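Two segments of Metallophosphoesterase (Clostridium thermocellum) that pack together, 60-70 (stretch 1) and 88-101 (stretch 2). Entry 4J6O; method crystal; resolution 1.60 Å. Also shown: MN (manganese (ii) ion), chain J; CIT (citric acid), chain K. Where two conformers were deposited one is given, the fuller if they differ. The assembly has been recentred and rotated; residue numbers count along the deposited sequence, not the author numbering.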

# COMPACT_ATOMS: atom_id res chain seq x y z
N VAL A 60 -1.45 -4.70 11.35
CA VAL A 60 -1.06 -4.68 9.94
C VAL A 60 -0.83 -3.24 9.49
O VAL A 60 -1.63 -2.33 9.80
CB VAL A 60 -2.16 -5.29 9.04
CG1 VAL A 60 -1.73 -5.17 7.52
CG2 VAL A 60 -2.44 -6.74 9.38
N LEU A 61 0.20 -3.07 8.68
CA LEU A 61 0.43 -1.77 8.02
C LEU A 61 0.37 -1.99 6.52
O LEU A 61 1.20 -2.72 5.99
CB LEU A 61 1.82 -1.23 8.38
CG LEU A 61 2.08 -1.03 9.87
CD1 LEU A 61 3.51 -0.49 10.01
CD2 LEU A 61 1.09 -0.07 10.52
N PHE A 62 -0.63 -1.39 5.85
CA PHE A 62 -0.78 -1.58 4.40
C PHE A 62 -0.04 -0.46 3.72
O PHE A 62 -0.19 0.70 4.13
CB PHE A 62 -2.25 -1.55 3.99
CG PHE A 62 -3.06 -2.76 4.43
CD1 PHE A 62 -2.97 -3.96 3.75
CD2 PHE A 62 -3.91 -2.69 5.54
CE1 PHE A 62 -3.73 -5.08 4.17
CE2 PHE A 62 -4.66 -3.83 5.96
CZ PHE A 62 -4.57 -5.02 5.26
N LEU A 63 0.67 -0.80 2.65
CA LEU A 63 1.51 0.17 1.92
C LEU A 63 0.75 0.82 0.78
O LEU A 63 1.31 1.66 0.02
CB LEU A 63 2.79 -0.47 1.44
CG LEU A 63 3.71 -0.97 2.54
CD1 LEU A 63 5.00 -1.51 1.89
CD2 LEU A 63 4.06 0.19 3.47
N GLY A 64 -0.52 0.50 0.70
CA GLY A 64 -1.42 1.11 -0.27
C GLY A 64 -1.41 0.42 -1.62
O GLY A 64 -0.92 -0.73 -1.75
N ASP A 65 -1.94 1.08 -2.62
CA ASP A 65 -2.23 0.49 -3.96
C ASP A 65 -3.13 -0.73 -3.76
O ASP A 65 -2.84 -1.86 -4.17
CB ASP A 65 -0.96 0.15 -4.73
CG ASP A 65 -0.55 1.30 -5.70
OD1 ASP A 65 -1.15 2.37 -5.57
OD2 ASP A 65 0.34 1.12 -6.54
N LEU A 66 -4.24 -0.48 -3.05
CA LEU A 66 -5.31 -1.49 -2.80
C LEU A 66 -6.14 -1.76 -4.04
O LEU A 66 -6.65 -2.87 -4.21
CB LEU A 66 -6.25 -0.95 -1.68
CG LEU A 66 -5.58 -0.49 -0.41
CD1 LEU A 66 -6.73 -0.02 0.52
CD2 LEU A 66 -4.76 -1.61 0.24
N VAL A 67 -6.25 -0.74 -4.91
CA VAL A 67 -7.18 -0.81 -6.02
C VAL A 67 -6.46 -0.97 -7.35
O VAL A 67 -5.25 -0.94 -7.40
CB VAL A 67 -8.06 0.48 -6.04
CG1 VAL A 67 -8.78 0.67 -4.67
CG2 VAL A 67 -7.21 1.71 -6.31
N ASP A 68 -7.25 -1.24 -8.40
CA ASP A 68 -6.80 -1.42 -9.79
C ASP A 68 -6.27 -2.80 -10.10
O ASP A 68 -5.73 -3.47 -9.21
CB ASP A 68 -5.76 -0.36 -10.18
CG ASP A 68 -6.37 1.06 -10.28
OD1 ASP A 68 -7.57 1.23 -10.01
OD2 ASP A 68 -5.60 1.99 -10.58
N ARG A 69 -6.53 -3.26 -11.33
CA ARG A 69 -5.92 -4.44 -11.96
C ARG A 69 -6.55 -5.75 -11.58
O ARG A 69 -6.96 -6.53 -12.45
CB ARG A 69 -4.42 -4.56 -11.74
CG ARG A 69 -3.62 -3.42 -12.38
CD ARG A 69 -2.13 -3.66 -12.22
NE ARG A 69 -1.33 -2.63 -12.91
CZ ARG A 69 -0.59 -1.72 -12.28
NH1 ARG A 69 -0.58 -1.64 -10.95
NH2 ARG A 69 0.12 -0.83 -12.99
N GLY A 70 -6.61 -6.01 -10.28
CA GLY A 70 -7.03 -7.34 -9.84
C GLY A 70 -8.52 -7.62 -9.80
O GLY A 70 -9.35 -6.74 -10.04
N ILE A 88 -6.88 -2.53 13.90
CA ILE A 88 -5.87 -3.55 13.80
C ILE A 88 -4.94 -3.23 12.63
O ILE A 88 -3.89 -3.83 12.49
CB ILE A 88 -6.47 -4.96 13.65
CG1 ILE A 88 -5.43 -6.04 13.91
CG2 ILE A 88 -7.23 -5.13 12.30
CD1 ILE A 88 -6.07 -7.41 14.19
N ALA A 89 -5.31 -2.23 11.86
CA ALA A 89 -4.44 -1.80 10.76
C ALA A 89 -4.30 -0.28 10.60
O ALA A 89 -5.15 0.51 11.03
CB ALA A 89 -4.93 -2.40 9.43
N LEU A 90 -3.19 0.10 9.95
CA LEU A 90 -3.10 1.42 9.36
C LEU A 90 -2.79 1.25 7.86
O LEU A 90 -2.37 0.20 7.41
CB LEU A 90 -1.96 2.25 9.97
CG LEU A 90 -1.98 2.55 11.48
CD1 LEU A 90 -0.69 3.21 11.90
CD2 LEU A 90 -3.16 3.41 11.83
N CYS A 91 -3.08 2.30 7.10
CA CYS A 91 -2.85 2.25 5.66
C CYS A 91 -2.28 3.59 5.21
O CYS A 91 -2.69 4.68 5.69
CB CYS A 91 -4.20 2.02 4.95
SG CYS A 91 -4.09 1.67 3.15
N VAL A 92 -1.29 3.52 4.32
CA VAL A 92 -0.76 4.73 3.68
C VAL A 92 -1.19 4.60 2.24
O VAL A 92 -1.50 3.52 1.71
CB VAL A 92 0.78 4.88 3.85
CG1 VAL A 92 1.11 5.02 5.33
CG2 VAL A 92 1.54 3.68 3.27
N PRO A 93 -1.29 5.73 1.58
CA PRO A 93 -1.85 5.70 0.25
C PRO A 93 -0.84 5.39 -0.85
O PRO A 93 0.29 5.83 -0.81
CB PRO A 93 -2.37 7.15 0.09
CG PRO A 93 -1.33 7.96 0.82
CD PRO A 93 -1.05 7.09 2.08
N GLY A 94 -1.31 4.64 -1.87
CA GLY A 94 -0.55 4.47 -3.09
C GLY A 94 -1.06 5.45 -4.15
O GLY A 94 -2.17 6.03 -4.01
N ASN A 95 -0.30 5.59 -5.23
CA ASN A 95 -0.67 6.45 -6.32
C ASN A 95 -2.03 6.06 -6.93
O ASN A 95 -2.84 6.92 -7.35
CB ASN A 95 0.46 6.49 -7.39
CG ASN A 95 1.01 5.08 -7.82
OD1 ASN A 95 1.22 4.10 -7.02
ND2 ASN A 95 1.28 5.00 -9.12
N HIS A 96 -2.28 4.75 -7.03
CA HIS A 96 -3.52 4.31 -7.63
C HIS A 96 -4.69 4.69 -6.76
O HIS A 96 -5.78 4.98 -7.29
CB HIS A 96 -3.49 2.77 -7.85
CG HIS A 96 -2.56 2.35 -8.95
ND1 HIS A 96 -3.01 1.90 -10.17
CD2 HIS A 96 -1.20 2.31 -9.00
CE1 HIS A 96 -1.98 1.63 -10.94
NE2 HIS A 96 -0.87 1.87 -10.27
N ASP A 97 -4.52 4.61 -5.45
CA ASP A 97 -5.62 4.93 -4.53
C ASP A 97 -6.03 6.41 -4.67
O ASP A 97 -7.24 6.73 -4.75
CB ASP A 97 -5.20 4.66 -3.08
CG ASP A 97 -4.65 3.20 -2.88
OD1 ASP A 97 -5.21 2.25 -3.44
OD2 ASP A 97 -3.65 3.09 -2.16
N VAL A 98 -5.04 7.27 -4.63
CA VAL A 98 -5.27 8.74 -4.70
C VAL A 98 -5.84 9.12 -6.06
O VAL A 98 -6.70 10.00 -6.17
CB VAL A 98 -3.95 9.50 -4.40
CG1 VAL A 98 -4.03 11.00 -4.77
CG2 VAL A 98 -3.63 9.33 -2.93
N LYS A 99 -5.36 8.46 -7.11
CA LYS A 99 -5.93 8.75 -8.43
C LYS A 99 -7.40 8.32 -8.46
O LYS A 99 -8.24 8.98 -9.06
CB LYS A 99 -5.15 8.04 -9.52
CG LYS A 99 -5.83 8.09 -10.89
CD LYS A 99 -4.81 7.79 -11.99
CE LYS A 99 -5.48 7.67 -13.34
NZ LYS A 99 -4.59 6.99 -14.31
N LEU A 100 -7.72 7.19 -7.82
CA LEU A 100 -9.10 6.75 -7.78
C LEU A 100 -9.94 7.77 -7.05
O LEU A 100 -11.07 8.06 -7.48
CB LEU A 100 -9.25 5.40 -7.07
CG LEU A 100 -10.71 4.96 -6.78
CD1 LEU A 100 -11.55 4.71 -8.03
CD2 LEU A 100 -10.70 3.71 -5.85
N LEU A 101 -9.41 8.28 -5.93
CA LEU A 101 -10.13 9.33 -5.18
C LEU A 101 -10.42 10.56 -6.04
O LEU A 101 -11.56 11.08 -6.03
CB LEU A 101 -9.39 9.71 -3.89
CG LEU A 101 -9.97 10.90 -3.11
CD1 LEU A 101 -11.38 10.61 -2.73
CD2 LEU A 101 -9.16 11.17 -1.88
MN MN J . 1.32 -0.62 -7.34
C1 CIT K . 3.81 1.61 -7.84
O1 CIT K . 3.28 0.56 -7.29
O2 CIT K . 3.97 2.60 -7.06
C2 CIT K . 4.21 1.64 -9.30
C3 CIT K . 2.99 1.48 -10.21
O7 CIT K . 2.06 2.51 -9.73
C4 CIT K . 3.71 1.87 -11.51
C5 CIT K . 2.40 1.83 -12.25
O3 CIT K . 1.17 1.58 -12.21
O4 CIT K . 2.63 2.18 -13.44
C6 CIT K . 2.35 0.09 -10.04
O5 CIT K . 1.26 0.06 -9.43
O6 CIT K . 3.06 -0.88 -10.47
O HOH W 1 -6.07 4.63 -10.31
O HOH W 2 -4.35 4.25 -12.88
O HOH W 3 2.55 -2.42 -8.11

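The shortest polar contact joins two side chains: H96 ND1 donates to D68 OD2 at 2.6 Å, nearly straight at 164°. With ND1 held this way, the ring's other nitrogen faces the citrate, and H96 NE2 donates to CIT O3 at 2.8 Å. The carboxylate thus orients the imidazole, and CE1 of that ring lies over one face of the R69 guanidinium.

D97 works as a clamp on the loop after the first strand. Its OD2 accepts from D65 N at 2.7 Å and, within its own stretch, from G94 N at 2.8 Å; its OD1 accepts from L66 N at 2.9 Å, with a weak bond from V67 N at 3.5 Å. One buried carboxylate therefore gathers backbone amides from both segments just where the helix begins. D65 divides its duties by oxygen: OD1 accepts from H96 N at 3.0 Å, in the first turn of the helix, while OD2 ligates manganese at 2.2 Å.

Two glycines make this closeness possible. A CB on G64 would clash with V92 O and G94 N, and its backbone angles by themselves call for glycine; a CB on G94, the N-cap residue, would run into D65 OD1.

The strands pair in parallel, 14° apart. The ladder alternates: V60 N to I88 O (2.8 Å), L90 N to V60 O (2.9 Å), F62 N to L90 O (2.8 Å) and V92 N to F62 O (3.0 Å).

V60, F62, A89 and C91 share one face of the sheet, where F62 CE2 reaches A89 CB at 3.8 Å and F62 CB meets C91 SG at 3.8 Å. L61 and L90 pack on the other, CD2 of L61 lying 3.9 Å from CB of L90. Farther along, V67 CG1 touches L100 CD2 at 3.8 Å, tying the loop to the helix.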